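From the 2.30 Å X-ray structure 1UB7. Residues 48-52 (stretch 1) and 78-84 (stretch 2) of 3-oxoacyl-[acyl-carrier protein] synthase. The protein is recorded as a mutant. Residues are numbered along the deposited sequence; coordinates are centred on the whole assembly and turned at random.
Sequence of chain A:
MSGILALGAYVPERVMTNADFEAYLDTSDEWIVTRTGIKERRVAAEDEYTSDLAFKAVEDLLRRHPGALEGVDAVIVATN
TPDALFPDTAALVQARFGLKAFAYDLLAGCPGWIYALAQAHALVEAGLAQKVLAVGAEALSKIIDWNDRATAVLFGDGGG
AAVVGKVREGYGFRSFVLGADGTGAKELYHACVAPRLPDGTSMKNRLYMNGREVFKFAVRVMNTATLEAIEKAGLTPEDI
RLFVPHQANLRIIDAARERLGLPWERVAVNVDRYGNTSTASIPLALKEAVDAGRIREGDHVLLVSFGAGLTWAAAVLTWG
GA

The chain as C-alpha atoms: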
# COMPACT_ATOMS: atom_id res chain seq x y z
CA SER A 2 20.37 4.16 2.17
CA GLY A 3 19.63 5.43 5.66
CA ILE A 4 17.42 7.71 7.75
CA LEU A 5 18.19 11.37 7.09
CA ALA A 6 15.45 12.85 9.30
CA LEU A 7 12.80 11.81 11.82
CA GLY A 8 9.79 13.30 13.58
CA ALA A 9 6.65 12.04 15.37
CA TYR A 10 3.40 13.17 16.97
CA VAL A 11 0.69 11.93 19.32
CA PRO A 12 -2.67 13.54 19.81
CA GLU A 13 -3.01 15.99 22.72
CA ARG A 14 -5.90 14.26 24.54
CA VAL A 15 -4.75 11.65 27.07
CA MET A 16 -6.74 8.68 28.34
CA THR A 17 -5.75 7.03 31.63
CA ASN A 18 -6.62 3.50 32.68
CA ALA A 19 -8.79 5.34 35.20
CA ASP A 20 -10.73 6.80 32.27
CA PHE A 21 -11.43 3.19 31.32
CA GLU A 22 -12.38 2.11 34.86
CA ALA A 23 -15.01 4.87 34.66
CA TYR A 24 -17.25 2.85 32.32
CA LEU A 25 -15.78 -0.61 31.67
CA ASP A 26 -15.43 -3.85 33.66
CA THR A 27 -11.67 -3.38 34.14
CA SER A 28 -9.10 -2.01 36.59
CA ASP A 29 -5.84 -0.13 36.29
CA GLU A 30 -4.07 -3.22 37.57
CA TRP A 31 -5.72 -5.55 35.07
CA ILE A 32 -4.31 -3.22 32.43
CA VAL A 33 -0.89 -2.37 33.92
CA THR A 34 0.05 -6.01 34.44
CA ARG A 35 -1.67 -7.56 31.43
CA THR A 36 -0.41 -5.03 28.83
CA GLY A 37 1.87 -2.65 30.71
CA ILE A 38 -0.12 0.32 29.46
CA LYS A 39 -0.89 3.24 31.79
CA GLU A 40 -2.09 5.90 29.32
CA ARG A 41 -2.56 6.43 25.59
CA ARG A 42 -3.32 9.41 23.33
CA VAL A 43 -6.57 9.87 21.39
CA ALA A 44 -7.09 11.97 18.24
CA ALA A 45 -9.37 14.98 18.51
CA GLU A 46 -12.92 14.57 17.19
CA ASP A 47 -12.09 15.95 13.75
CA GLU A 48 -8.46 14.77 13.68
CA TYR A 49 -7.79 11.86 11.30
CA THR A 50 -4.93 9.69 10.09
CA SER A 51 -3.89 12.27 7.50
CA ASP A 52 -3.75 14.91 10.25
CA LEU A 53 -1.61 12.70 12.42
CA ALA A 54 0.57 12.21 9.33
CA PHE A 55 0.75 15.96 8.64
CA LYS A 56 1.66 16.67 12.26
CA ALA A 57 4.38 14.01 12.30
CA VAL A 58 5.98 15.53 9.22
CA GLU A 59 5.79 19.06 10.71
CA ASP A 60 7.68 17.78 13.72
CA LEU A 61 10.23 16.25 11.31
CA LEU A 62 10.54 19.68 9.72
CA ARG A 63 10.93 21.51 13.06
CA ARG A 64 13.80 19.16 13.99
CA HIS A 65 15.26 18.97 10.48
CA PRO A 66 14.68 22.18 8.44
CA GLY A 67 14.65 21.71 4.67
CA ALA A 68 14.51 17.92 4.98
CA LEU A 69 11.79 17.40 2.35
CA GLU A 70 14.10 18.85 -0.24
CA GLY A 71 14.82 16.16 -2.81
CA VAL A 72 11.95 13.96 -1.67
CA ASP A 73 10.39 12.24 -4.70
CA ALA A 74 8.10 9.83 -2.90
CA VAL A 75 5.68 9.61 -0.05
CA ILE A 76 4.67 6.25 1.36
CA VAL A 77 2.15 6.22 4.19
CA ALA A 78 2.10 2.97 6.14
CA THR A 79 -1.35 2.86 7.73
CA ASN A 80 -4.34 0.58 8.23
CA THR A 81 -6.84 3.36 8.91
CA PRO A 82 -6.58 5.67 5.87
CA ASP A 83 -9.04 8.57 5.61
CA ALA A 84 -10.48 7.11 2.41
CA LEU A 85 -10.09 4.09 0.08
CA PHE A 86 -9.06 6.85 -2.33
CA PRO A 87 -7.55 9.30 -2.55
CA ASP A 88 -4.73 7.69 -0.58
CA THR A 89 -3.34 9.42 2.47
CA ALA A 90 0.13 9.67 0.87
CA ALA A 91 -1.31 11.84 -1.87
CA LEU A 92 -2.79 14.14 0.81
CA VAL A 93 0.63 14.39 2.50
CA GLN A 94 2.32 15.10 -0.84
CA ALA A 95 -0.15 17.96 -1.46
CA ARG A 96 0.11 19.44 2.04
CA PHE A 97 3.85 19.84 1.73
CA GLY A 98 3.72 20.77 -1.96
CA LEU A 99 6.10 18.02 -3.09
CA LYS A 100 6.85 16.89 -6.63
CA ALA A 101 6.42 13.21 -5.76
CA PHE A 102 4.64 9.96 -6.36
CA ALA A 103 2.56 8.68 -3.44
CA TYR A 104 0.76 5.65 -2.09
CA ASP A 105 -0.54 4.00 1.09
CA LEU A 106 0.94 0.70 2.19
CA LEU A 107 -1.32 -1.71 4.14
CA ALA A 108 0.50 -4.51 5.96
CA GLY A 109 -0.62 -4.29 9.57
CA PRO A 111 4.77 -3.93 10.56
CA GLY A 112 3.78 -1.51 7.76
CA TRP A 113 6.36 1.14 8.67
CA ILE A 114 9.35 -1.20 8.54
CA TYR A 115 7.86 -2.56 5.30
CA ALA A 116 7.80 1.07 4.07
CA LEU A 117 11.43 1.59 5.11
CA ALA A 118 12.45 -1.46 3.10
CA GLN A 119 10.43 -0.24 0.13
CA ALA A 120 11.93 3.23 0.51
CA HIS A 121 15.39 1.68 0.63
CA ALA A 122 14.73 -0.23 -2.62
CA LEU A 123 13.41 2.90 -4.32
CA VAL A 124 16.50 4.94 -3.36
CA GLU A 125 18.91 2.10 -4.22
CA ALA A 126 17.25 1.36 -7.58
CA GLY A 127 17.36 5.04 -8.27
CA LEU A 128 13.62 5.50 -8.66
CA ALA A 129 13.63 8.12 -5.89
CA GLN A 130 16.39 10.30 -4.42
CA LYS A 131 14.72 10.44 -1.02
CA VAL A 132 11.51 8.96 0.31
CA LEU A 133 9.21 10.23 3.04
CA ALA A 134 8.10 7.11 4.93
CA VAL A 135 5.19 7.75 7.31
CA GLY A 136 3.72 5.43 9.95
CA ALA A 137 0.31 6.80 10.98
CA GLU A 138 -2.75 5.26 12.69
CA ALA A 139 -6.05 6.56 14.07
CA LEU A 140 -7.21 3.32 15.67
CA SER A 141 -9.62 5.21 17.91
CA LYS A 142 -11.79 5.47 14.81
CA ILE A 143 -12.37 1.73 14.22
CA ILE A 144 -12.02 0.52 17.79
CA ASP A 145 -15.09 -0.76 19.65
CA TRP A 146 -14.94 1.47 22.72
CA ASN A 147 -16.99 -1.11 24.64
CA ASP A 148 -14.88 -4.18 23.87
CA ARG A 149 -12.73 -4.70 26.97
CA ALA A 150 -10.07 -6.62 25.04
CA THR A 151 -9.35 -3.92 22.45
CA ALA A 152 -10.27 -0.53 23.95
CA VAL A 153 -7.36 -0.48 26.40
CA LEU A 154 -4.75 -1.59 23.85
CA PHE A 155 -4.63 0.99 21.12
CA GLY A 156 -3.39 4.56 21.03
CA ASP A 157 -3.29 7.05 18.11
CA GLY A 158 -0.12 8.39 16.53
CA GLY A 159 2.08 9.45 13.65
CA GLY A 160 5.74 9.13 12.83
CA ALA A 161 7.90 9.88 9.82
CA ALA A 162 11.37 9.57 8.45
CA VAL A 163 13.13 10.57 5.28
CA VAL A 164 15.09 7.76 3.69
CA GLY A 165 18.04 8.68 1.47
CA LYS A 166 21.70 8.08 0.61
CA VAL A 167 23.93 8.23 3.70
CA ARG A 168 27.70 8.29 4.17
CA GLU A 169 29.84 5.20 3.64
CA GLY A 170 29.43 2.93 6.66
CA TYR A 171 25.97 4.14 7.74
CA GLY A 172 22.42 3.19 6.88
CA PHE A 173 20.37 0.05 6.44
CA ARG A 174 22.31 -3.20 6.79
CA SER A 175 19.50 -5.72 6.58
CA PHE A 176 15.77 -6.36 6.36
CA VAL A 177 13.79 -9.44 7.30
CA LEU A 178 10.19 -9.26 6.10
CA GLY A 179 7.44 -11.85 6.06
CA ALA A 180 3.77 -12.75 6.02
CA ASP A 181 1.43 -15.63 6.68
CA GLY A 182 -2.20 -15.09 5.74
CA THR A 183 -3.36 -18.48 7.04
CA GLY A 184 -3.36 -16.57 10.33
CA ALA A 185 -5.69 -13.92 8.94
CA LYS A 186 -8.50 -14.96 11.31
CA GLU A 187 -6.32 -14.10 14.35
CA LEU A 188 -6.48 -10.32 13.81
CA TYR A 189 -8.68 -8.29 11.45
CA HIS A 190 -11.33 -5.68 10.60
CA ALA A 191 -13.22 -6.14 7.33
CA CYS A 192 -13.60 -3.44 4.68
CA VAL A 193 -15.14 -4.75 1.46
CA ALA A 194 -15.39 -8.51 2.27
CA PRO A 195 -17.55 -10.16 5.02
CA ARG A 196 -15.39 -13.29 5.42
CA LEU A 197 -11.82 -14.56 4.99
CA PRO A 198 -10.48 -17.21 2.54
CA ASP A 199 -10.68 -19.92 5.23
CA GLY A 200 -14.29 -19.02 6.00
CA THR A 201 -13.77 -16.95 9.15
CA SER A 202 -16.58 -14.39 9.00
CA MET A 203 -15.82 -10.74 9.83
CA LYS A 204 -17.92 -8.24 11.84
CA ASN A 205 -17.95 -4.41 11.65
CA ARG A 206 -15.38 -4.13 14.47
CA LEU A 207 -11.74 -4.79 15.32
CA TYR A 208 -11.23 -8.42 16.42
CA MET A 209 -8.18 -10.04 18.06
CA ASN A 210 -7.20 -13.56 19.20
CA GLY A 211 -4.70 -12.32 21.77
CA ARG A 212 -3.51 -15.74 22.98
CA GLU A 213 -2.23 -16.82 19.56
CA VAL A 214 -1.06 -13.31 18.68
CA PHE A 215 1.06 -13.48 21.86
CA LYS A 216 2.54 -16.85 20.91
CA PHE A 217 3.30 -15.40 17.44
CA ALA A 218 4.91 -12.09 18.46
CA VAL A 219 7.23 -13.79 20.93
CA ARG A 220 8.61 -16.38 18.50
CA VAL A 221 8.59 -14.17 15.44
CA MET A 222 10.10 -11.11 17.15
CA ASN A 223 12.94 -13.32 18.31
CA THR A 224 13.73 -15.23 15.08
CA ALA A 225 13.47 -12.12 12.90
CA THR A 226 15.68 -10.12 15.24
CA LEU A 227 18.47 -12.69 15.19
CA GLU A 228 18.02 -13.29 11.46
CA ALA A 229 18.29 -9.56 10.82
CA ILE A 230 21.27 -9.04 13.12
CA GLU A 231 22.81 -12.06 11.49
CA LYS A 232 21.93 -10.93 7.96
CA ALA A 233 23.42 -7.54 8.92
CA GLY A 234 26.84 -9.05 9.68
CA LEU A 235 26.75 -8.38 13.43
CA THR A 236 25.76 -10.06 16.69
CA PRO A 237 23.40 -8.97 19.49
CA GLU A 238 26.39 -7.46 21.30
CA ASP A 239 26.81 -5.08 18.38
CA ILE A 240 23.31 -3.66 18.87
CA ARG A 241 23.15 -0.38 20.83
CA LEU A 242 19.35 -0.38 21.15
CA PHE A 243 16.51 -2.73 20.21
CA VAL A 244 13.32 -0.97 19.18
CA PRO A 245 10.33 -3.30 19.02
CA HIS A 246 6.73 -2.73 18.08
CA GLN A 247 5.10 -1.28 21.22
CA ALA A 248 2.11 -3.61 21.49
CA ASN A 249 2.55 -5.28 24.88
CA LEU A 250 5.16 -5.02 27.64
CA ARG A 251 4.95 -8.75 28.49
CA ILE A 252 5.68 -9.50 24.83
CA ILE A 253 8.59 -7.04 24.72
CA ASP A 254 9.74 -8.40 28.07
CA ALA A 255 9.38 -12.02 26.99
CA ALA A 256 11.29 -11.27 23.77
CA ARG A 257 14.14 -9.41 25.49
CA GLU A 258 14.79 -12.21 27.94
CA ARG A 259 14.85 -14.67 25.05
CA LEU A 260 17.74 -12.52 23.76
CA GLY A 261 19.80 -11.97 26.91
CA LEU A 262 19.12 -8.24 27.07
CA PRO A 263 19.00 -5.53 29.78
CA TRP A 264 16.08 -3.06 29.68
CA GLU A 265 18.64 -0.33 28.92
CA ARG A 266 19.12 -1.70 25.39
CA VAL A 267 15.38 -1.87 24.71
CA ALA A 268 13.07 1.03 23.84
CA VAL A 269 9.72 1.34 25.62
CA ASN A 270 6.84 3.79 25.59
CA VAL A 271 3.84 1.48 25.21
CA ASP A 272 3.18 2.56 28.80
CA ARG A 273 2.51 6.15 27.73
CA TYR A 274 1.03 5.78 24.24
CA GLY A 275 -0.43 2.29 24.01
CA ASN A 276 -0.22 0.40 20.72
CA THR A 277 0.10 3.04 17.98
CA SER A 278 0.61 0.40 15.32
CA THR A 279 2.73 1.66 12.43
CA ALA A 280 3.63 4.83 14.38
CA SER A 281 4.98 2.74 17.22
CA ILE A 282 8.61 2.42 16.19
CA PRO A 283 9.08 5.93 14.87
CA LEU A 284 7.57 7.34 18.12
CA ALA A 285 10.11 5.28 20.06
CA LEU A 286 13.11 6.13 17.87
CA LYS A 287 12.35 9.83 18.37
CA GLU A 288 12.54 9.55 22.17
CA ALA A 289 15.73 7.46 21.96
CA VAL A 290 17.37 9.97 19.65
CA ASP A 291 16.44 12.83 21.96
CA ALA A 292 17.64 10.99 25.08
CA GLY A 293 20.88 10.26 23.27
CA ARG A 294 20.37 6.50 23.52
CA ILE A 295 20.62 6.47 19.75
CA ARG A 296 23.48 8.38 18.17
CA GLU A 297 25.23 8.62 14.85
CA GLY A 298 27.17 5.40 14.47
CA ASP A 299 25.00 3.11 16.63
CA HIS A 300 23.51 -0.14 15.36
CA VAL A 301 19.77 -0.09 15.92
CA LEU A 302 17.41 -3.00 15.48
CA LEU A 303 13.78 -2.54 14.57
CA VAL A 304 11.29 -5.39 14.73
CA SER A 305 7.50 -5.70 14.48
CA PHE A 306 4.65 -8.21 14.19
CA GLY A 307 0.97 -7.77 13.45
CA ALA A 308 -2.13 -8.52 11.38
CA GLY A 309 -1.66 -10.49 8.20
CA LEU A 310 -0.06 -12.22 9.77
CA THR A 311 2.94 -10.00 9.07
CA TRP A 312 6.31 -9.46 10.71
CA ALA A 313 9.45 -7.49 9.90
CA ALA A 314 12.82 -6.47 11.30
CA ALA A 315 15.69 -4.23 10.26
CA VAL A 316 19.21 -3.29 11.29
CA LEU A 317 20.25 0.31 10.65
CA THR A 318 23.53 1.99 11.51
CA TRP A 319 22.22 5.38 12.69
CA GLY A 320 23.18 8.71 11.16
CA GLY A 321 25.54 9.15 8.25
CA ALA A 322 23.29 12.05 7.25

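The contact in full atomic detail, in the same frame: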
# COMPACT_ATOMS: atom_id res chain seq x y z
N GLU A 48 -9.88 14.96 13.99
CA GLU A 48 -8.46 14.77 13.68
C GLU A 48 -8.29 13.35 13.16
O GLU A 48 -8.47 12.40 13.91
CB GLU A 48 -7.62 14.98 14.93
CG GLU A 48 -6.14 14.75 14.75
CD GLU A 48 -5.34 15.01 16.03
OE1 GLU A 48 -5.83 14.62 17.11
OE2 GLU A 48 -4.23 15.59 15.95
N TYR A 49 -7.95 13.20 11.88
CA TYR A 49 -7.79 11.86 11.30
C TYR A 49 -6.38 11.44 10.96
O TYR A 49 -5.42 12.19 11.16
CB TYR A 49 -8.69 11.72 10.08
CG TYR A 49 -10.14 11.82 10.45
CD1 TYR A 49 -10.77 13.06 10.58
CD2 TYR A 49 -10.87 10.68 10.76
CE1 TYR A 49 -12.09 13.16 11.02
CE2 TYR A 49 -12.19 10.76 11.19
CZ TYR A 49 -12.79 12.01 11.32
OH TYR A 49 -14.10 12.08 11.74
N THR A 50 -6.25 10.22 10.44
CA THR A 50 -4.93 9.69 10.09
C THR A 50 -4.05 10.64 9.28
O THR A 50 -2.85 10.75 9.55
CB THR A 50 -5.05 8.36 9.34
OG1 THR A 50 -5.52 7.36 10.25
CG2 THR A 50 -3.69 7.95 8.76
N SER A 51 -4.65 11.33 8.31
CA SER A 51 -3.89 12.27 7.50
C SER A 51 -3.37 13.41 8.38
O SER A 51 -2.24 13.89 8.19
CB SER A 51 -4.77 12.82 6.36
OG SER A 51 -5.97 13.35 6.86
N ASP A 52 -4.17 13.83 9.35
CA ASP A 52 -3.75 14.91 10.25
C ASP A 52 -2.59 14.45 11.11
O ASP A 52 -1.62 15.19 11.32
CB ASP A 52 -4.90 15.34 11.14
CG ASP A 52 -6.10 15.77 10.34
OD1 ASP A 52 -6.03 16.84 9.69
OD2 ASP A 52 -7.10 15.02 10.35
N ALA A 78 2.45 4.29 5.65
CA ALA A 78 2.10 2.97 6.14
C ALA A 78 0.99 3.20 7.15
O ALA A 78 1.20 3.87 8.17
CB ALA A 78 3.28 2.31 6.80
N THR A 79 -0.20 2.70 6.85
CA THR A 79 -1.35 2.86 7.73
C THR A 79 -2.33 1.74 7.47
O THR A 79 -2.21 1.02 6.47
CB THR A 79 -2.07 4.21 7.46
OG1 THR A 79 -3.12 4.39 8.44
CG2 THR A 79 -2.68 4.23 6.04
N ASN A 80 -3.29 1.59 8.37
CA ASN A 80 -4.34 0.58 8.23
C ASN A 80 -5.68 1.26 8.50
O ASN A 80 -6.73 0.61 8.55
CB ASN A 80 -4.09 -0.58 9.20
CG ASN A 80 -2.83 -1.36 8.86
OD1 ASN A 80 -2.80 -2.18 7.93
ND2 ASN A 80 -1.76 -1.11 9.62
N THR A 81 -5.63 2.58 8.68
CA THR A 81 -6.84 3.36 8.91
C THR A 81 -6.80 4.63 8.06
O THR A 81 -6.95 5.73 8.58
CB THR A 81 -7.02 3.76 10.42
OG1 THR A 81 -5.87 4.48 10.89
CG2 THR A 81 -7.24 2.51 11.29
N PRO A 82 -6.62 4.49 6.73
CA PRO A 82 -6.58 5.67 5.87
C PRO A 82 -7.91 6.44 5.86
O PRO A 82 -8.98 5.85 6.06
CB PRO A 82 -6.23 5.09 4.50
CG PRO A 82 -6.96 3.78 4.53
CD PRO A 82 -6.65 3.25 5.92
N ASP A 83 -7.84 7.75 5.65
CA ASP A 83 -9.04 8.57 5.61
C ASP A 83 -10.05 8.02 4.62
O ASP A 83 -11.24 7.94 4.93
CB ASP A 83 -8.68 10.01 5.21
CG ASP A 83 -7.89 10.72 6.28
OD1 ASP A 83 -7.23 10.05 7.09
OD2 ASP A 83 -7.94 11.97 6.30
N ALA A 84 -9.59 7.66 3.43
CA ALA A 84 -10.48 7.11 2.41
C ALA A 84 -9.82 5.96 1.65
O ALA A 84 -8.61 5.76 1.76
CB ALA A 84 -10.86 8.21 1.44
O HOH W 1 -8.53 8.61 9.10

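The contact between these two stretches is small and mostly polar. It buries 228 Å² in all, counting both sides. Two residues account for most of it: D83 on the second stretch and T50 on the first. Stretch 1 enters a helix at T50, with Y49 at the N-cap position. Stretch 2 brings a loop up to this first turn.

D83 meets the start of the helix with its carboxylate. Its CA-to-CB bond points sideways, but with chi1 in the m rotamer and chi2 at 25° the end of the side chain comes nearer to stretch 1. The two oxygens make separate bonds to S51. OD1 of D83 accepts a hydrogen bond from N of S51 at 3.1 Å, and OD2 of D83 accepts one from OG of S51 at 2.5 Å, which is very short. S51 uses the p rotamer, with chi1 at 53°, so one residue offers both a backbone and a side-chain donor to the same carboxylate. An aspartate suits this place because backbone NH groups in the first turn of a helix lack partners within the helix. N of T50 also lies 3.5 Å from OD1 of D83, but the angle is too poor for a hydrogen bond.

A water bridges the two atoms from the side. It accepts from N of T50 at 3.1 Å and donates to OD1 of D83 at 2.8 Å. It also makes a weak bond to O of T81 at 3.3 Å. The water thus links the helix start to D83 and, more weakly, to T81.

T50 points toward stretch 2 and is buried. Its hydroxyl OG1 donates to the backbone O of T81 at 2.7 Å. The same OG1 lies 3.0 Å from OG1 of T81. The methyl of T50 extends the contact toward T79, with CG2 of T50 3.6 Å from OG1 of T79. Threonine suits the position because it supplies both a donor and a small apolar group.

Each stretch also braces itself. N of T81 donates to OG1 of T79 at 3.1 Å, which links two of the residues that T50 touches. In stretch 1, N of Y49 donates to OD2 of D52 at 2.5 Å, and a weak backbone bond runs from N of D52 to O of Y49 at 2.7 Å. Y49 adds little to the interface. Its CB sits 3.7 Å from OD1 of D83, while the end of its side chain leads away.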